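Local coordinates for translation initiation factor eif-2b-like protein (Chaetomium thermophilum, PDB 4ZEO), which probably acts in translation initiation as the delta subunit of eIF2B, the decameric guanine nucleotide exchange factor for eIF2, at residues Gly290-Leu300 and Glu321-Ala332; Val349-Gly359 and Ala381-Leu391. All coordinates share one frame; numbering follows the deposited sequence.

Contact 1: residues Gly290-Leu300 and Glu321-Ala332; sequences GRHRLVEKTLL and EGKELAKVLRHA
With CG anti to the backbone N (chi1 -177°) and the chain extended as far as NE, Arg291 reaches across the flank of helix 321-331, its CG resting 3.8 Å from Leu325 CB and its NH2 3.8 Å from Val328 CG2. Glu296 also has CG anti to its N (chi1 180°) and stretches out to meet that guanidinium. The grip is side-on: Arg291 NE gives a nearly straight bond to Glu296 OE1 (2.8 Å), while NH2 reaches the syn lone pair of OE2. Held in this way, the ion pair lies across Leu325 and Val328. Leu325 CD1 packs 3.7 Å from Glu296 CG, and Val328 CG1 lies 3.6 Å from Glu296 OE2. No hydrogen bond joins the two segments. Glu324 OE2 stands well out of the guanidinium plane, so its attraction to Arg291 is one of charge alone. Further along, the contact turns apolar: Leu299 CD1 meets Leu329 CD1 at 3.8 Å, and Leu300 CD2 meets Ala332 CB at 3.6 Å. Helix segments 293-300 and 321-331 run nearly parallel, 15° apart, their axes 10.7 Å from each other at closest approach, on one face of a Rossmann-like parallel sheet. Leu299 and Leu325 also touch strand 285-289, Leu329 touches strand 336-338, and Thr298 packs on helix 246-277.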
loop_
_atom_site.group_PDB
_atom_site.type_symbol
_atom_site.label_atom_id
_atom_site.label_comp_id
_atom_site.label_asym_id
_atom_site.label_seq_id
_atom_site.Cartn_x
_atom_site.Cartn_y
_atom_site.Cartn_z
ATOM N N GLY A 290 4.131 14.941 -0.151
ATOM C CA GLY A 290 3.857 14.336 -1.433
ATOM C C GLY A 290 2.410 13.922 -1.518
ATOM O O GLY A 290 1.558 14.464 -0.814
ATOM N N ARG A 291 2.129 12.943 -2.372
ATOM C CA ARG A 291 0.778 12.440 -2.491
ATOM C C ARG A 291 0.654 10.972 -2.169
ATOM O O ARG A 291 1.069 10.131 -2.951
ATOM C CB ARG A 291 0.273 12.682 -3.895
ATOM C CG ARG A 291 -1.143 12.259 -4.115
ATOM C CD ARG A 291 -1.479 12.441 -5.567
ATOM N NE ARG A 291 -2.908 12.364 -5.790
ATOM C CZ ARG A 291 -3.486 12.641 -6.952
ATOM N NH1 ARG A 291 -2.745 13.040 -7.973
ATOM N NH2 ARG A 291 -4.799 12.541 -7.082
ATOM N N HIS A 292 0.045 10.663 -1.031
ATOM C CA HIS A 292 -0.225 9.275 -0.698
ATOM C C HIS A 292 -1.734 9.075 -0.670
ATOM O O HIS A 292 -2.458 9.828 -0.010
ATOM C CB HIS A 292 0.377 8.887 0.656
ATOM C CG HIS A 292 0.485 7.403 0.861
ATOM N ND1 HIS A 292 -0.584 6.622 1.249
ATOM C CD2 HIS A 292 1.545 6.566 0.740
ATOM C CE1 HIS A 292 -0.187 5.363 1.348
ATOM N NE2 HIS A 292 1.095 5.303 1.039
ATOM N N ARG A 293 -2.190 8.015 -1.321
ATOM C CA ARG A 293 -3.618 7.735 -1.470
ATOM C C ARG A 293 -4.392 7.669 -0.131
ATOM O O ARG A 293 -5.480 8.215 -0.016
ATOM C CB ARG A 293 -3.777 6.419 -2.243
ATOM C CG ARG A 293 -5.188 5.890 -2.379
ATOM C CD ARG A 293 -5.175 4.455 -2.944
ATOM N NE ARG A 293 -4.129 3.679 -2.279
ATOM C CZ ARG A 293 -4.337 2.905 -1.220
ATOM N NH1 ARG A 293 -3.326 2.247 -0.655
ATOM N NH2 ARG A 293 -5.563 2.795 -0.721
ATOM N N LEU A 294 -3.831 7.021 0.885
ATOM C CA LEU A 294 -4.521 6.926 2.167
ATOM C C LEU A 294 -4.691 8.319 2.803
ATOM O O LEU A 294 -5.745 8.618 3.376
ATOM C CB LEU A 294 -3.778 5.989 3.113
ATOM C CG LEU A 294 -3.798 4.505 2.762
ATOM C CD1 LEU A 294 -3.073 3.709 3.832
ATOM C CD2 LEU A 294 -5.225 4.007 2.615
ATOM N N VAL A 295 -3.659 9.163 2.698
ATOM C CA VAL A 295 -3.733 10.518 3.227
ATOM C C VAL A 295 -4.792 11.339 2.486
ATOM O O VAL A 295 -5.629 11.994 3.091
ATOM C CB VAL A 295 -2.355 11.219 3.144
ATOM C CG1 VAL A 295 -2.461 12.709 3.493
ATOM C CG2 VAL A 295 -1.350 10.507 4.026
ATOM N N GLU A 296 -4.784 11.237 1.170
ATOM C CA GLU A 296 -5.761 11.916 0.329
ATOM C C GLU A 296 -7.204 11.523 0.674
ATOM O O GLU A 296 -8.072 12.398 0.798
ATOM C CB GLU A 296 -5.463 11.620 -1.149
ATOM C CG GLU A 296 -6.409 12.267 -2.152
ATOM C CD GLU A 296 -5.890 12.150 -3.575
ATOM O OE1 GLU A 296 -4.698 11.824 -3.759
ATOM O OE2 GLU A 296 -6.669 12.378 -4.521
ATOM N N LYS A 297 -7.442 10.218 0.833
ATOM C CA LYS A 297 -8.765 9.691 1.171
ATOM C C LYS A 297 -9.246 10.190 2.523
ATOM O O LYS A 297 -10.439 10.519 2.703
ATOM C CB LYS A 297 -8.760 8.158 1.191
ATOM C CG LYS A 297 -8.559 7.447 -0.145
ATOM C CD LYS A 297 -9.646 7.686 -1.141
ATOM C CE LYS A 297 -9.340 6.926 -2.447
ATOM N NZ LYS A 297 -10.384 7.137 -3.507
ATOM N N THR A 298 -8.315 10.244 3.467
ATOM C CA THR A 298 -8.617 10.696 4.819
ATOM C C THR A 298 -9.046 12.149 4.834
ATOM O O THR A 298 -10.075 12.499 5.430
ATOM C CB THR A 298 -7.423 10.534 5.737
ATOM O OG1 THR A 298 -7.117 9.140 5.864
ATOM C CG2 THR A 298 -7.736 11.121 7.097
ATOM N N LEU A 299 -8.266 12.981 4.140
ATOM C CA LEU A 299 -8.541 14.411 4.056
ATOM C C LEU A 299 -9.863 14.657 3.336
ATOM O O LEU A 299 -10.654 15.491 3.757
ATOM C CB LEU A 299 -7.374 15.146 3.369
ATOM C CG LEU A 299 -6.051 15.074 4.167
ATOM C CD1 LEU A 299 -4.871 15.791 3.473
ATOM C CD2 LEU A 299 -6.241 15.636 5.588
ATOM N N LEU A 300 -10.118 13.922 2.260
ATOM C CA LEU A 300 -11.400 14.068 1.558
ATOM C C LEU A 300 -12.559 13.621 2.457
ATOM O O LEU A 300 -13.619 14.231 2.460
ATOM C CB LEU A 300 -11.395 13.298 0.225
ATOM C CG LEU A 300 -10.418 13.891 -0.812
ATOM C CD1 LEU A 300 -10.338 13.070 -2.109
ATOM C CD2 LEU A 300 -10.718 15.357 -1.112
ATOM N N GLU A 321 4.561 15.288 -7.088
ATOM C CA GLU A 321 3.194 14.759 -7.014
ATOM C C GLU A 321 2.283 15.528 -6.048
ATOM O O GLU A 321 1.061 15.490 -6.176
ATOM C CB GLU A 321 3.192 13.295 -6.609
ATOM C CG GLU A 321 3.242 12.320 -7.739
ATOM C CD GLU A 321 3.086 10.896 -7.235
ATOM O OE1 GLU A 321 4.044 10.346 -6.649
ATOM O OE2 GLU A 321 1.974 10.339 -7.390
ATOM N N GLY A 322 2.871 16.113 -5.011
ATOM C CA GLY A 322 2.126 16.896 -4.038
ATOM C C GLY A 322 1.308 18.055 -4.592
ATOM O O GLY A 322 0.316 18.477 -3.987
ATOM N N LYS A 323 1.762 18.612 -5.711
ATOM C CA LYS A 323 1.044 19.687 -6.379
ATOM C C LYS A 323 -0.323 19.173 -6.870
ATOM O O LYS A 323 -1.340 19.854 -6.761
ATOM C CB LYS A 323 1.886 20.252 -7.522
ATOM C CG LYS A 323 1.660 21.722 -7.782
ATOM C CD LYS A 323 2.260 22.141 -9.106
ATOM C CE LYS A 323 2.066 23.637 -9.376
ATOM N NZ LYS A 323 2.971 24.512 -8.570
ATOM N N GLU A 324 -0.340 17.955 -7.395
ATOM C CA GLU A 324 -1.591 17.318 -7.785
ATOM C C GLU A 324 -2.500 17.067 -6.563
ATOM O O GLU A 324 -3.707 17.253 -6.633
ATOM C CB GLU A 324 -1.305 16.017 -8.530
ATOM C CG GLU A 324 -0.841 16.258 -9.954
ATOM C CD GLU A 324 -1.882 16.990 -10.769
ATOM O OE1 GLU A 324 -1.497 17.845 -11.596
ATOM O OE2 GLU A 324 -3.089 16.728 -10.568
ATOM N N LEU A 325 -1.928 16.636 -5.451
ATOM C CA LEU A 325 -2.717 16.490 -4.230
ATOM C C LEU A 325 -3.321 17.830 -3.790
ATOM O O LEU A 325 -4.501 17.906 -3.446
ATOM C CB LEU A 325 -1.873 15.897 -3.096
ATOM C CG LEU A 325 -2.610 15.827 -1.755
ATOM C CD1 LEU A 325 -3.873 14.969 -1.883
ATOM C CD2 LEU A 325 -1.699 15.306 -0.623
ATOM N N ALA A 326 -2.517 18.888 -3.827
ATOM C CA ALA A 326 -2.990 20.221 -3.454
ATOM C C ALA A 326 -4.133 20.645 -4.360
ATOM O O ALA A 326 -5.074 21.309 -3.921
ATOM C CB ALA A 326 -1.848 21.254 -3.510
ATOM N N LYS A 327 -4.029 20.275 -5.633
ATOM C CA LYS A 327 -5.081 20.553 -6.607
ATOM C C LYS A 327 -6.390 19.908 -6.190
ATOM O O LYS A 327 -7.418 20.577 -6.114
ATOM C CB LYS A 327 -4.696 20.042 -8.001
ATOM C CG LYS A 327 -4.131 21.089 -8.950
ATOM C CD LYS A 327 -3.987 20.534 -10.373
ATOM C CE LYS A 327 -3.204 21.487 -11.266
ATOM N NZ LYS A 327 -1.736 21.371 -11.014
ATOM N N VAL A 328 -6.343 18.606 -5.916
ATOM C CA VAL A 328 -7.532 17.840 -5.556
ATOM C C VAL A 328 -8.179 18.367 -4.269
ATOM O O VAL A 328 -9.393 18.561 -4.215
ATOM C CB VAL A 328 -7.190 16.333 -5.398
ATOM C CG1 VAL A 328 -8.350 15.569 -4.776
ATOM C CG2 VAL A 328 -6.796 15.723 -6.738
ATOM N N LEU A 329 -7.357 18.646 -3.257
ATOM C CA LEU A 329 -7.860 19.098 -1.961
ATOM C C LEU A 329 -8.530 20.459 -2.093
ATOM O O LEU A 329 -9.590 20.700 -1.515
ATOM C CB LEU A 329 -6.723 19.171 -0.932
ATOM C CG LEU A 329 -6.002 17.868 -0.561
ATOM C CD1 LEU A 329 -4.903 18.094 0.487
ATOM C CD2 LEU A 329 -7.010 16.817 -0.085
ATOM N N ARG A 330 -7.922 21.332 -2.888
ATOM C CA ARG A 330 -8.468 22.660 -3.139
ATOM C C ARG A 330 -9.825 22.576 -3.828
ATOM O O ARG A 330 -10.749 23.302 -3.474
ATOM C CB ARG A 330 -7.500 23.482 -3.990
ATOM C CG ARG A 330 -6.600 24.420 -3.206
ATOM C CD ARG A 330 -5.373 24.817 -4.022
ATOM N NE ARG A 330 -4.315 25.362 -3.178
ATOM C CZ ARG A 330 -3.051 25.518 -3.558
ATOM N NH1 ARG A 330 -2.666 25.151 -4.770
ATOM N NH2 ARG A 330 -2.167 26.026 -2.713
ATOM N N HIS A 331 -9.943 21.663 -4.788
ATOM C CA HIS A 331 -11.192 21.413 -5.514
ATOM C C HIS A 331 -12.285 20.948 -4.547
ATOM O O HIS A 331 -13.463 21.225 -4.753
ATOM C CB HIS A 331 -10.959 20.367 -6.613
ATOM C CG HIS A 331 -12.142 20.127 -7.500
ATOM N ND1 HIS A 331 -12.838 21.146 -8.117
ATOM C CD2 HIS A 331 -12.752 18.974 -7.869
ATOM C CE1 HIS A 331 -13.825 20.631 -8.832
ATOM N NE2 HIS A 331 -13.794 19.317 -8.697
ATOM N N ALA A 332 -11.879 20.213 -3.510
ATOM C CA ALA A 332 -12.790 19.731 -2.467
ATOM C C ALA A 332 -13.198 20.833 -1.471
ATOM O O ALA A 332 -14.034 20.593 -0.591
ATOM C CB ALA A 332 -12.173 18.550 -1.725
#

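Contact 2: residues Val349-Gly359 and Ala381-Leu391; sequences VPAASNVFLGG and ATNAGAKVIVL
The Phe356 ring carries Ile389 over one face, with Ile389 CB 4.1 Å above the plane and offset toward the rim, while Leu391 CD1 sits at the ring edge. Phe356 and Ile389 lie side by side, pointing the same way from neighbouring parallel strands of a Rossmann-like sheet, linked by a beta-alpha-beta crossover that passes through strands 361-362 and 368-371 before helix 374-384. With CG1 anti to the carbonyl carbon (chi1 -52°) and the chain extended beyond it, Ile389 lays CD1 beside Phe356 CZ.

Four backbone bonds tie strand 354-358 to strand 387-391, alternating in direction as parallel pairing requires. Val355 N donates to Lys387 O and Val355 O accepts from Ile389 N (2.7 Å); Leu357 N donates to Ile389 O and Leu357 O accepts from Leu391 N. All four are close to straight. The same Ile389 O that accepts from Leu357 N also takes a CA-H...O contact from Phe356 CA (3.2 Å).

The side chains of Val355, Leu357, Val388 and Val390 emerge on the other face, where the first three touch helix 374-384. There Leu357 CD2 packs on Val388 CG1, and Ala381 CB touches both Val355 CG2 (3.7 Å) and Val349 CG1 (3.5 Å). A Schellman motif ends that helix: Gly385 has positive phi, and Ala386 N returns to Ala381 O at 3.0 Å. The chain then turns back into strand 387-391, with Ala386 CB close to both Pro350 O and Ser353 O. Beyond the last of the strand bonds, a water accepts from Gly359 N and donates to Leu391 O at 2.6 Å.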
loop_
_atom_site.group_PDB
_atom_site.type_symbol
_atom_site.label_atom_id
_atom_site.label_comp_id
_atom_site.label_asym_id
_atom_site.label_seq_id
_atom_site.Cartn_x
_atom_site.Cartn_y
_atom_site.Cartn_z
ATOM N N VAL A 349 6.322 22.821 10.044
ATOM C CA VAL A 349 5.725 21.873 10.989
ATOM C C VAL A 349 5.707 22.371 12.446
ATOM O O VAL A 349 6.569 22.009 13.235
ATOM C CB VAL A 349 6.468 20.520 10.950
ATOM C CG1 VAL A 349 5.588 19.435 11.484
ATOM C CG2 VAL A 349 6.868 20.182 9.547
ATOM N N PRO A 350 4.688 23.148 12.830
ATOM C CA PRO A 350 4.612 23.660 14.206
ATOM C C PRO A 350 4.181 22.557 15.168
ATOM O O PRO A 350 3.716 21.511 14.712
ATOM C CB PRO A 350 3.524 24.732 14.132
ATOM C CG PRO A 350 3.231 24.901 12.648
ATOM C CD PRO A 350 3.530 23.577 12.034
ATOM N N ALA A 351 4.272 22.799 16.472
ATOM C CA ALA A 351 3.885 21.798 17.461
ATOM C C ALA A 351 2.395 21.453 17.376
ATOM O O ALA A 351 2.016 20.294 17.469
ATOM C CB ALA A 351 4.218 22.291 18.856
ATOM N N ALA A 352 1.554 22.462 17.165
ATOM C CA ALA A 352 0.106 22.259 17.144
ATOM C C ALA A 352 -0.404 21.450 15.940
ATOM O O ALA A 352 -1.489 20.885 15.996
ATOM C CB ALA A 352 -0.601 23.577 17.217
ATOM N N SER A 353 0.346 21.439 14.845
ATOM C CA SER A 353 -0.079 20.745 13.622
ATOM C C SER A 353 -0.101 19.215 13.792
ATOM O O SER A 353 0.524 18.662 14.706
ATOM C CB SER A 353 0.820 21.119 12.429
ATOM O OG SER A 353 2.083 20.462 12.498
ATOM N N ASN A 354 -0.818 18.530 12.904
ATOM C CA ASN A 354 -0.751 17.077 12.881
ATOM C C ASN A 354 -0.213 16.573 11.545
ATOM O O ASN A 354 -0.709 16.941 10.488
ATOM C CB ASN A 354 -2.136 16.475 13.133
ATOM C CG ASN A 354 -2.536 16.525 14.595
ATOM O OD1 ASN A 354 -2.031 15.771 15.417
ATOM N ND2 ASN A 354 -3.467 17.411 14.915
ATOM N N VAL A 355 0.746 15.659 11.597
ATOM C CA VAL A 355 1.364 15.159 10.389
ATOM C C VAL A 355 0.788 13.776 10.059
ATOM O O VAL A 355 0.813 12.879 10.892
ATOM C CB VAL A 355 2.895 15.064 10.557
ATOM C CG1 VAL A 355 3.520 14.430 9.348
ATOM C CG2 VAL A 355 3.514 16.436 10.845
ATOM N N PHE A 356 0.238 13.630 8.858
ATOM C CA PHE A 356 -0.275 12.357 8.379
ATOM C C PHE A 356 0.608 11.911 7.240
ATOM O O PHE A 356 0.785 12.634 6.275
ATOM C CB PHE A 356 -1.725 12.447 7.888
ATOM C CG PHE A 356 -2.751 12.551 8.981
ATOM C CD1 PHE A 356 -3.521 11.461 9.333
ATOM C CD2 PHE A 356 -2.967 13.748 9.638
ATOM C CE1 PHE A 356 -4.484 11.566 10.348
ATOM C CE2 PHE A 356 -3.921 13.857 10.656
ATOM C CZ PHE A 356 -4.677 12.776 11.007
ATOM N N LEU A 357 1.156 10.712 7.360
ATOM C CA LEU A 357 2.039 10.147 6.356
ATOM C C LEU A 357 1.598 8.752 5.915
ATOM O O LEU A 357 1.004 7.998 6.691
ATOM C CB LEU A 357 3.461 10.106 6.914
ATOM C CG LEU A 357 4.459 11.274 6.811
ATOM C CD1 LEU A 357 4.021 12.594 6.140
ATOM C CD2 LEU A 357 5.265 11.488 8.109
ATOM N N GLY A 358 1.916 8.415 4.671
ATOM C CA GLY A 358 1.683 7.096 4.124
ATOM C C GLY A 358 2.999 6.598 3.543
ATOM O O GLY A 358 3.897 7.388 3.270
ATOM N N GLY A 359 3.108 5.290 3.328
ATOM C CA GLY A 359 4.338 4.679 2.862
ATOM C C GLY A 359 4.157 3.476 1.952
ATOM O O GLY A 359 3.084 3.227 1.414
ATOM N N ALA A 381 8.892 17.029 12.798
ATOM C CA ALA A 381 7.662 17.062 13.563
ATOM C C ALA A 381 7.855 16.494 14.984
ATOM O O ALA A 381 7.404 17.099 15.972
ATOM C CB ALA A 381 6.591 16.312 12.814
ATOM N N THR A 382 8.586 15.385 15.087
ATOM C CA THR A 382 8.832 14.759 16.376
ATOM C C THR A 382 9.572 15.740 17.279
ATOM O O THR A 382 9.281 15.813 18.486
ATOM C CB THR A 382 9.641 13.425 16.250
ATOM O OG1 THR A 382 8.889 12.481 15.496
ATOM C CG2 THR A 382 9.948 12.795 17.624
ATOM N N ASN A 383 10.471 16.535 16.697
ATOM C CA ASN A 383 11.211 17.516 17.490
ATOM C C ASN A 383 10.404 18.719 17.929
ATOM O O ASN A 383 10.654 19.288 18.986
ATOM C CB ASN A 383 12.424 18.056 16.718
ATOM C CG ASN A 383 13.669 17.229 16.907
ATOM O OD1 ASN A 383 13.908 16.248 16.203
ATOM N ND2 ASN A 383 14.491 17.639 17.872
ATOM N N ALA A 384 9.435 19.091 17.112
ATOM C CA ALA A 384 8.489 20.147 17.433
ATOM C C ALA A 384 7.453 19.740 18.502
ATOM O O ALA A 384 6.843 20.597 19.125
ATOM C CB ALA A 384 7.773 20.591 16.143
ATOM N N GLY A 385 7.243 18.442 18.697
ATOM C CA GLY A 385 6.201 17.966 19.597
ATOM C C GLY A 385 4.889 17.653 18.873
ATOM O O GLY A 385 3.857 17.357 19.489
ATOM N N ALA A 386 4.927 17.746 17.550
ATOM C CA ALA A 386 3.775 17.472 16.720
ATOM C C ALA A 386 3.515 15.963 16.572
ATOM O O ALA A 386 4.454 15.164 16.551
ATOM C CB ALA A 386 3.958 18.123 15.352
ATOM N N LYS A 387 2.241 15.581 16.468
ATOM C CA LYS A 387 1.891 14.187 16.269
ATOM C C LYS A 387 2.243 13.711 14.853
ATOM O O LYS A 387 1.991 14.405 13.857
ATOM C CB LYS A 387 0.395 13.971 16.528
ATOM C CG LYS A 387 0.076 13.397 17.891
ATOM C CD LYS A 387 -1.390 12.945 18.005
ATOM C CE LYS A 387 -2.366 14.092 18.104
ATOM N NZ LYS A 387 -2.314 14.705 19.466
ATOM N N VAL A 388 2.805 12.512 14.753
ATOM C CA VAL A 388 3.102 11.951 13.447
ATOM C C VAL A 388 2.289 10.672 13.334
ATOM O O VAL A 388 2.528 9.700 14.050
ATOM C CB VAL A 388 4.622 11.700 13.238
ATOM C CG1 VAL A 388 4.902 10.996 11.889
ATOM C CG2 VAL A 388 5.394 13.009 13.321
ATOM N N ILE A 389 1.288 10.710 12.462
ATOM C CA ILE A 389 0.380 9.588 12.256
ATOM C C ILE A 389 0.640 8.962 10.928
ATOM O O ILE A 389 0.574 9.629 9.877
ATOM C CB ILE A 389 -1.098 10.021 12.324
ATOM C CG1 ILE A 389 -1.333 10.796 13.622
ATOM C CG2 ILE A 389 -2.034 8.816 12.267
ATOM C CD1 ILE A 389 -2.787 11.069 13.913
ATOM N N VAL A 390 0.934 7.668 10.971
ATOM C CA VAL A 390 1.197 6.917 9.758
ATOM C C VAL A 390 0.004 6.033 9.444
ATOM O O VAL A 390 -0.506 5.330 10.320
ATOM C CB VAL A 390 2.464 6.058 9.884
ATOM C CG1 VAL A 390 2.572 5.075 8.702
ATOM C CG2 VAL A 390 3.698 6.943 10.005
ATOM N N LEU A 391 -0.447 6.101 8.195
ATOM C CA LEU A 391 -1.592 5.326 7.694
ATOM C C LEU A 391 -1.107 4.197 6.801
ATOM O O LEU A 391 -0.387 4.432 5.823
ATOM C CB LEU A 391 -2.544 6.212 6.913
ATOM C CG LEU A 391 -2.962 7.529 7.577
ATOM C CD1 LEU A 391 -3.838 8.379 6.640
ATOM C CD2 LEU A 391 -3.682 7.240 8.895
HETATM O O HOH W 1 1.189 18.174 19.461
HETATM O O HOH W 2 0.187 17.799 17.209
HETATM O O HOH W 3 1.200 3.423 3.999
#

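In the fold
Contacts 1 and 2 follow one another along the chain, neither nested nor crossed. After the N-terminal helices and strand 285-289, helix 293-304 leads to strand 310-314 and then to helix 321-331, which closes contact 1 over 20 intervening residues. The chain continues through strand 336-338 to strand 354-358; after 21 intervening residues, Ala381 opens the second half of contact 2. Contact 1 joins helices on one face of the six-stranded parallel sheet; contact 2 joins two of its strands and the end of a helix on the other face. Their centres lie about 17 Å apart, yet they touch: His292 NE2 probably hydrogen-bonds to Gly359 O, and Leu391 packs against Leu294 and Thr298.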